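Local coordinates for outer surface protein (Bacillus cereus ATCC 14579, PDB 1X7F), which is of unknown function but probably acts as a 6-phospho-N-acetylmuramidase, cleaving 6-phosphorylated N-acetylmuramic acid disaccharides in cell-wall recycling, at residues L270-E284 / V361-V375. Residues are numbered along the deposited sequence; the frame is centred on the assembly and turned at random. Where two conformers were deposited one is given.
Sequences LQLKVHFVDEATEVE and VGTIAEEELFLLDYV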
loop_
_atom_site.group_PDB
_atom_site.type_symbol
_atom_site.label_atom_id
_atom_site.label_comp_id
_atom_site.label_asym_id
_atom_site.label_seq_id
_atom_site.Cartn_x
_atom_site.Cartn_y
_atom_site.Cartn_z
ATOM N N LEU A 270 -9.605 -0.029 -5.191
ATOM C CA LEU A 270 -9.658 -1.309 -4.508
ATOM C C LEU A 270 -10.061 -2.454 -5.435
ATOM O O LEU A 270 -11.072 -2.364 -6.136
ATOM C CB LEU A 270 -10.623 -1.226 -3.338
ATOM C CG LEU A 270 -10.681 -2.420 -2.376
ATOM C CD1 LEU A 270 -9.322 -2.684 -1.708
ATOM C CD2 LEU A 270 -11.736 -2.118 -1.339
ATOM N N GLN A 271 -9.254 -3.517 -5.437
ATOM C CA GLN A 271 -9.501 -4.713 -6.241
ATOM C C GLN A 271 -9.531 -5.909 -5.298
ATOM O O GLN A 271 -8.545 -6.195 -4.619
ATOM C CB GLN A 271 -8.418 -4.928 -7.301
ATOM C CG GLN A 271 -8.144 -3.753 -8.230
ATOM C CD GLN A 271 -6.953 -4.004 -9.138
ATOM O OE1 GLN A 271 -5.799 -4.047 -8.672
ATOM N NE2 GLN A 271 -7.219 -4.160 -10.440
ATOM N N LEU A 272 -10.665 -6.593 -5.252
ATOM C CA LEU A 272 -10.862 -7.699 -4.321
ATOM C C LEU A 272 -10.741 -8.991 -5.095
ATOM O O LEU A 272 -11.503 -9.220 -6.047
ATOM C CB LEU A 272 -12.242 -7.606 -3.660
ATOM C CG LEU A 272 -12.500 -6.316 -2.855
ATOM C CD1 LEU A 272 -13.987 -6.208 -2.482
ATOM C CD2 LEU A 272 -11.601 -6.229 -1.585
ATOM N N LYS A 273 -9.773 -9.822 -4.703
ATOM C CA LYS A 273 -9.612 -11.142 -5.312
ATOM C C LYS A 273 -10.812 -12.050 -4.979
ATOM O O LYS A 273 -11.131 -12.285 -3.801
ATOM C CB LYS A 273 -8.291 -11.777 -4.885
ATOM C CG LYS A 273 -8.052 -13.134 -5.505
ATOM C CD LYS A 273 -6.585 -13.431 -5.682
ATOM C CE LYS A 273 -6.404 -14.754 -6.416
ATOM N NZ LYS A 273 -5.003 -15.255 -6.355
ATOM N N VAL A 274 -11.473 -12.531 -6.029
ATOM C CA VAL A 274 -12.639 -13.415 -5.919
ATOM C C VAL A 274 -12.286 -14.812 -6.474
ATOM O O VAL A 274 -11.561 -14.942 -7.475
ATOM C CB VAL A 274 -13.897 -12.816 -6.651
ATOM C CG1 VAL A 274 -13.655 -12.676 -8.170
ATOM C CG2 VAL A 274 -15.168 -13.653 -6.402
ATOM N N HIS A 275 -12.779 -15.841 -5.790
ATOM C CA HIS A 275 -12.745 -17.209 -6.273
ATOM C C HIS A 275 -14.186 -17.654 -6.513
ATOM O O HIS A 275 -15.009 -17.627 -5.602
ATOM C CB HIS A 275 -12.087 -18.143 -5.249
ATOM C CG HIS A 275 -10.680 -17.768 -4.892
ATOM N ND1 HIS A 275 -9.585 -18.216 -5.600
ATOM C CD2 HIS A 275 -10.188 -16.995 -3.891
ATOM C CE1 HIS A 275 -8.480 -17.727 -5.060
ATOM N NE2 HIS A 275 -8.819 -16.989 -4.017
ATOM N N PHE A 276 -14.481 -18.067 -7.737
ATOM C CA PHE A 276 -15.807 -18.546 -8.084
ATOM C C PHE A 276 -16.110 -19.964 -7.624
ATOM O O PHE A 276 -15.224 -20.812 -7.598
ATOM C CB PHE A 276 -16.024 -18.419 -9.594
ATOM C CG PHE A 276 -16.091 -17.008 -10.056
ATOM C CD1 PHE A 276 -15.054 -16.460 -10.822
ATOM C CD2 PHE A 276 -17.168 -16.201 -9.689
ATOM C CE1 PHE A 276 -15.107 -15.128 -11.235
ATOM C CE2 PHE A 276 -17.227 -14.879 -10.092
ATOM C CZ PHE A 276 -16.198 -14.337 -10.866
ATOM N N VAL A 277 -17.373 -20.217 -7.267
ATOM C CA VAL A 277 -17.834 -21.597 -7.066
ATOM C C VAL A 277 -17.998 -22.281 -8.425
ATOM O O VAL A 277 -18.200 -21.601 -9.440
ATOM C CB VAL A 277 -19.165 -21.687 -6.250
ATOM C CG1 VAL A 277 -19.025 -20.986 -4.907
ATOM C CG2 VAL A 277 -20.378 -21.143 -7.053
ATOM N N ASP A 278 -17.913 -23.611 -8.443
ATOM C CA ASP A 278 -18.079 -24.400 -9.674
ATOM C C ASP A 278 -19.381 -24.106 -10.431
ATOM O O ASP A 278 -19.428 -24.164 -11.662
ATOM C CB ASP A 278 -18.014 -25.901 -9.360
ATOM C CG ASP A 278 -16.621 -26.358 -8.927
ATOM O OD1 ASP A 278 -15.626 -25.630 -9.168
ATOM O OD2 ASP A 278 -16.429 -27.450 -8.338
ATOM N N GLU A 279 -20.424 -23.782 -9.680
ATOM C CA GLU A 279 -21.761 -23.594 -10.225
ATOM C C GLU A 279 -22.009 -22.206 -10.843
ATOM O O GLU A 279 -23.058 -21.995 -11.462
ATOM C CB GLU A 279 -22.808 -23.885 -9.140
ATOM C CG GLU A 279 -22.750 -25.311 -8.569
ATOM C CD GLU A 279 -21.528 -25.567 -7.675
ATOM O OE1 GLU A 279 -21.129 -24.664 -6.899
ATOM O OE2 GLU A 279 -20.964 -26.685 -7.755
ATOM N N ALA A 280 -21.048 -21.286 -10.702
ATOM C CA ALA A 280 -21.204 -19.906 -11.186
ATOM C C ALA A 280 -21.415 -19.863 -12.697
ATOM O O ALA A 280 -20.630 -20.446 -13.458
ATOM C CB ALA A 280 -20.004 -19.036 -10.772
ATOM N N THR A 281 -22.480 -19.190 -13.139
ATOM C CA THR A 281 -22.768 -19.116 -14.583
ATOM C C THR A 281 -21.946 -17.990 -15.210
ATOM O O THR A 281 -21.432 -17.127 -14.494
ATOM C CB THR A 281 -24.275 -18.888 -14.874
ATOM O OG1 THR A 281 -24.678 -17.613 -14.347
ATOM C CG2 THR A 281 -25.169 -19.927 -14.148
ATOM N N GLU A 282 -21.849 -18.002 -16.537
ATOM C CA GLU A 282 -21.161 -16.968 -17.290
ATOM C C GLU A 282 -21.686 -15.566 -17.012
ATOM O O GLU A 282 -20.910 -14.618 -16.930
ATOM C CB GLU A 282 -21.214 -17.265 -18.799
ATOM C CG GLU A 282 -20.302 -18.405 -19.241
ATOM C CD GLU A 282 -18.904 -18.311 -18.646
ATOM O OE1 GLU A 282 -18.506 -19.245 -17.912
ATOM O OE2 GLU A 282 -18.203 -17.301 -18.883
ATOM N N VAL A 283 -22.998 -15.433 -16.874
ATOM C CA VAL A 283 -23.595 -14.134 -16.624
ATOM C C VAL A 283 -23.276 -13.655 -15.195
ATOM O O VAL A 283 -23.054 -12.472 -14.974
ATOM C CB VAL A 283 -25.123 -14.119 -16.934
ATOM C CG1 VAL A 283 -25.886 -15.011 -15.974
ATOM C CG2 VAL A 283 -25.678 -12.703 -16.868
ATOM N N GLU A 284 -23.232 -14.585 -14.244
ATOM C CA GLU A 284 -22.861 -14.266 -12.864
ATOM C C GLU A 284 -21.408 -13.797 -12.788
ATOM O O GLU A 284 -21.110 -12.842 -12.083
ATOM C CB GLU A 284 -23.096 -15.470 -11.929
ATOM C CG GLU A 284 -24.555 -15.694 -11.587
ATOM C CD GLU A 284 -24.851 -17.070 -10.995
ATOM O OE1 GLU A 284 -23.925 -17.906 -10.855
ATOM O OE2 GLU A 284 -26.033 -17.315 -10.670
ATOM N N VAL A 361 -22.079 -17.016 -5.640
ATOM C CA VAL A 361 -21.323 -16.903 -6.894
ATOM C C VAL A 361 -19.842 -17.210 -6.667
ATOM O O VAL A 361 -19.208 -17.882 -7.479
ATOM C CB VAL A 361 -21.545 -15.502 -7.540
ATOM C CG1 VAL A 361 -20.561 -15.226 -8.654
ATOM C CG2 VAL A 361 -22.971 -15.404 -8.090
ATOM N N GLY A 362 -19.307 -16.734 -5.541
ATOM C CA GLY A 362 -17.922 -16.947 -5.189
ATOM C C GLY A 362 -17.601 -16.423 -3.811
ATOM O O GLY A 362 -18.497 -16.113 -3.024
ATOM N N THR A 363 -16.307 -16.359 -3.499
ATOM C CA THR A 363 -15.856 -15.840 -2.216
ATOM C C THR A 363 -14.640 -14.955 -2.437
ATOM O O THR A 363 -13.782 -15.263 -3.265
ATOM C CB THR A 363 -15.456 -16.960 -1.224
ATOM O OG1 THR A 363 -14.543 -17.871 -1.855
ATOM C CG2 THR A 363 -16.645 -17.822 -0.788
ATOM N N ILE A 364 -14.582 -13.855 -1.695
ATOM C CA ILE A 364 -13.381 -13.040 -1.635
ATOM C C ILE A 364 -12.311 -13.843 -0.894
ATOM O O ILE A 364 -12.605 -14.500 0.101
ATOM C CB ILE A 364 -13.667 -11.694 -0.902
ATOM C CG1 ILE A 364 -14.806 -10.899 -1.581
ATOM C CG2 ILE A 364 -12.350 -10.870 -0.691
ATOM C CD1 ILE A 364 -14.712 -10.776 -3.109
ATOM N N ALA A 365 -11.081 -13.790 -1.395
ATOM C CA ALA A 365 -9.951 -14.476 -0.792
ATOM C C ALA A 365 -9.895 -14.171 0.706
ATOM O O ALA A 365 -10.071 -13.020 1.116
ATOM C CB ALA A 365 -8.634 -14.073 -1.495
ATOM N N GLU A 366 -9.660 -15.214 1.501
ATOM C CA GLU A 366 -9.729 -15.147 2.962
ATOM C C GLU A 366 -8.776 -14.099 3.552
ATOM O O GLU A 366 -9.140 -13.405 4.495
ATOM C CB GLU A 366 -9.428 -16.535 3.562
ATOM C CG GLU A 366 -9.842 -16.710 5.024
ATOM C CD GLU A 366 -9.230 -17.959 5.676
ATOM O OE1 GLU A 366 -9.316 -18.096 6.926
ATOM O OE2 GLU A 366 -8.639 -18.804 4.946
ATOM N N GLU A 367 -7.569 -14.001 3.001
ATOM C CA GLU A 367 -6.582 -13.030 3.469
ATOM C C GLU A 367 -7.017 -11.581 3.215
ATOM O O GLU A 367 -6.507 -10.659 3.845
ATOM C CB GLU A 367 -5.198 -13.313 2.862
ATOM C CG GLU A 367 -5.112 -13.170 1.347
ATOM C CD GLU A 367 -5.539 -14.406 0.577
ATOM O OE1 GLU A 367 -6.119 -15.344 1.168
ATOM O OE2 GLU A 367 -5.297 -14.427 -0.647
ATOM N N GLU A 368 -7.976 -11.397 2.311
ATOM C CA GLU A 368 -8.432 -10.049 1.907
ATOM C C GLU A 368 -9.767 -9.608 2.513
ATOM O O GLU A 368 -10.269 -8.540 2.176
ATOM C CB GLU A 368 -8.512 -9.925 0.373
ATOM C CG GLU A 368 -7.160 -9.944 -0.351
ATOM C CD GLU A 368 -7.254 -9.554 -1.820
ATOM O OE1 GLU A 368 -8.329 -9.083 -2.271
ATOM O OE2 GLU A 368 -6.246 -9.721 -2.551
ATOM N N LEU A 369 -10.339 -10.404 3.412
ATOM C CA LEU A 369 -11.661 -10.077 3.949
ATOM C C LEU A 369 -11.649 -8.757 4.719
ATOM O O LEU A 369 -12.625 -8.016 4.684
ATOM C CB LEU A 369 -12.235 -11.216 4.830
ATOM C CG LEU A 369 -12.541 -12.573 4.178
ATOM C CD1 LEU A 369 -13.198 -13.505 5.172
ATOM C CD2 LEU A 369 -13.404 -12.453 2.927
ATOM N N PHE A 370 -10.556 -8.469 5.423
ATOM C CA PHE A 370 -10.462 -7.210 6.163
ATOM C C PHE A 370 -10.579 -5.987 5.213
ATOM O O PHE A 370 -10.953 -4.896 5.635
ATOM C CB PHE A 370 -9.159 -7.166 6.966
ATOM C CG PHE A 370 -7.949 -6.908 6.126
ATOM C CD1 PHE A 370 -7.464 -5.612 5.970
ATOM C CD2 PHE A 370 -7.301 -7.954 5.468
ATOM C CE1 PHE A 370 -6.357 -5.367 5.182
ATOM C CE2 PHE A 370 -6.196 -7.709 4.684
ATOM C CZ PHE A 370 -5.717 -6.418 4.537
ATOM N N LEU A 371 -10.257 -6.184 3.939
ATOM C CA LEU A 371 -10.308 -5.115 2.951
ATOM C C LEU A 371 -11.729 -4.615 2.677
ATOM O O LEU A 371 -11.911 -3.468 2.290
ATOM C CB LEU A 371 -9.611 -5.532 1.655
ATOM C CG LEU A 371 -8.081 -5.530 1.642
ATOM C CD1 LEU A 371 -7.570 -5.982 0.279
ATOM C CD2 LEU A 371 -7.465 -4.165 2.039
ATOM N N LEU A 372 -12.721 -5.468 2.930
ATOM C CA LEU A 372 -14.140 -5.098 2.871
ATOM C C LEU A 372 -14.536 -3.866 3.709
ATOM O O LEU A 372 -15.489 -3.156 3.355
ATOM C CB LEU A 372 -15.015 -6.291 3.263
ATOM C CG LEU A 372 -14.877 -7.502 2.342
ATOM C CD1 LEU A 372 -15.638 -8.719 2.903
ATOM C CD2 LEU A 372 -15.343 -7.129 0.927
ATOM N N ASP A 373 -13.800 -3.613 4.791
ATOM C CA ASP A 373 -14.035 -2.461 5.645
ATOM C C ASP A 373 -13.707 -1.129 4.957
ATOM O O ASP A 373 -14.141 -0.072 5.411
ATOM C CB ASP A 373 -13.207 -2.584 6.933
ATOM C CG ASP A 373 -13.618 -3.779 7.804
ATOM O OD1 ASP A 373 -14.680 -4.408 7.564
ATOM O OD2 ASP A 373 -12.915 -4.158 8.765
ATOM N N TYR A 374 -12.928 -1.180 3.878
ATOM C CA TYR A 374 -12.608 0.013 3.096
ATOM C C TYR A 374 -13.624 0.310 1.982
ATOM O O TYR A 374 -13.539 1.352 1.323
ATOM C CB TYR A 374 -11.153 -0.048 2.582
ATOM C CG TYR A 374 -10.210 -0.142 3.747
ATOM C CD1 TYR A 374 -9.817 -1.387 4.242
ATOM C CD2 TYR A 374 -9.790 1.002 4.420
ATOM C CE1 TYR A 374 -8.997 -1.488 5.354
ATOM C CE2 TYR A 374 -8.963 0.909 5.536
ATOM C CZ TYR A 374 -8.578 -0.345 5.991
ATOM O OH TYR A 374 -7.771 -0.468 7.082
ATOM N N VAL A 375 -14.587 -0.595 1.787
ATOM C CA VAL A 375 -15.723 -0.315 0.915
ATOM C C VAL A 375 -16.786 0.407 1.736
ATOM O O VAL A 375 -17.677 -0.213 2.307
ATOM C CB VAL A 375 -16.323 -1.589 0.232
ATOM C CG1 VAL A 375 -17.382 -1.183 -0.795
ATOM C CG2 VAL A 375 -15.241 -2.421 -0.443
HETATM O O HOH W 1 -15.549 -19.647 -3.617
#
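His275 and Thr363 form the hydrogen-bonded pair of an antiparallel ladder: each amide reaches the other's carbonyl, His275 N to Thr363 O at 2.8 Å and nearly straight (174°). Val274 with Ile364 and Phe276 with Gly362 are the flanking non-hydrogen-bonded pairs, and Ala365 N to Lys273 O and Val277 N to Val361 O extend the ladder at its two ends. A water donates to His275 O and also bonds Thr363 OG1, bridging the strands on the His275 and Thr363 face.

Where strand 361-364 gives way to the 3-10 segment 366-374, a side chain takes over the pairing. Glu368 OE1 accepts from Lys273 N at 2.9 Å, on its syn side but 35° out of the carboxylate plane. The glutamate chain is extended beyond CG (chi2 -169°), which carries the carboxylate to the strand; OE2 is salt-bridged to Lys236, so both oxygens of this buried group are engaged.

Apolar packing flanks the ladder. Leu272 splits its branches, CD1 meeting Leu372 CD2 at 3.8 Å and CD2 passing alongside Leu371 CB, while Leu270 crosses Val375 at about a right angle, CD2 to CG2 3.6 Å. At the other end Val361 is gripped through both methyls: CG1 lies beside Phe276 CE2 (3.6 Å), and CG2 rests on the aliphatic part and carboxyl carbon of Glu284. Glu284 OE1 accepts from Thr281 N above the carboxylate plane, and Glu284 N bonds Thr281 OG1 weakly, a capping box starting helix 282-289; Arg321 salt-bridges the same OE1. The edge of the Phe276 ring meets Val361 O in plane, CD2 to O 3.4 Å.

Val361 and Gly362 together face Val331, a classic beta bulge. Strands 270-276 and 358-364 are central neighbours in the mixed sheet of the C-terminal MupG-type domain: Leu272 and Val274 bond strand 380-384, Val361 bonds strand 330-334, and the 3-10 segment packs on Leu270 and Leu272.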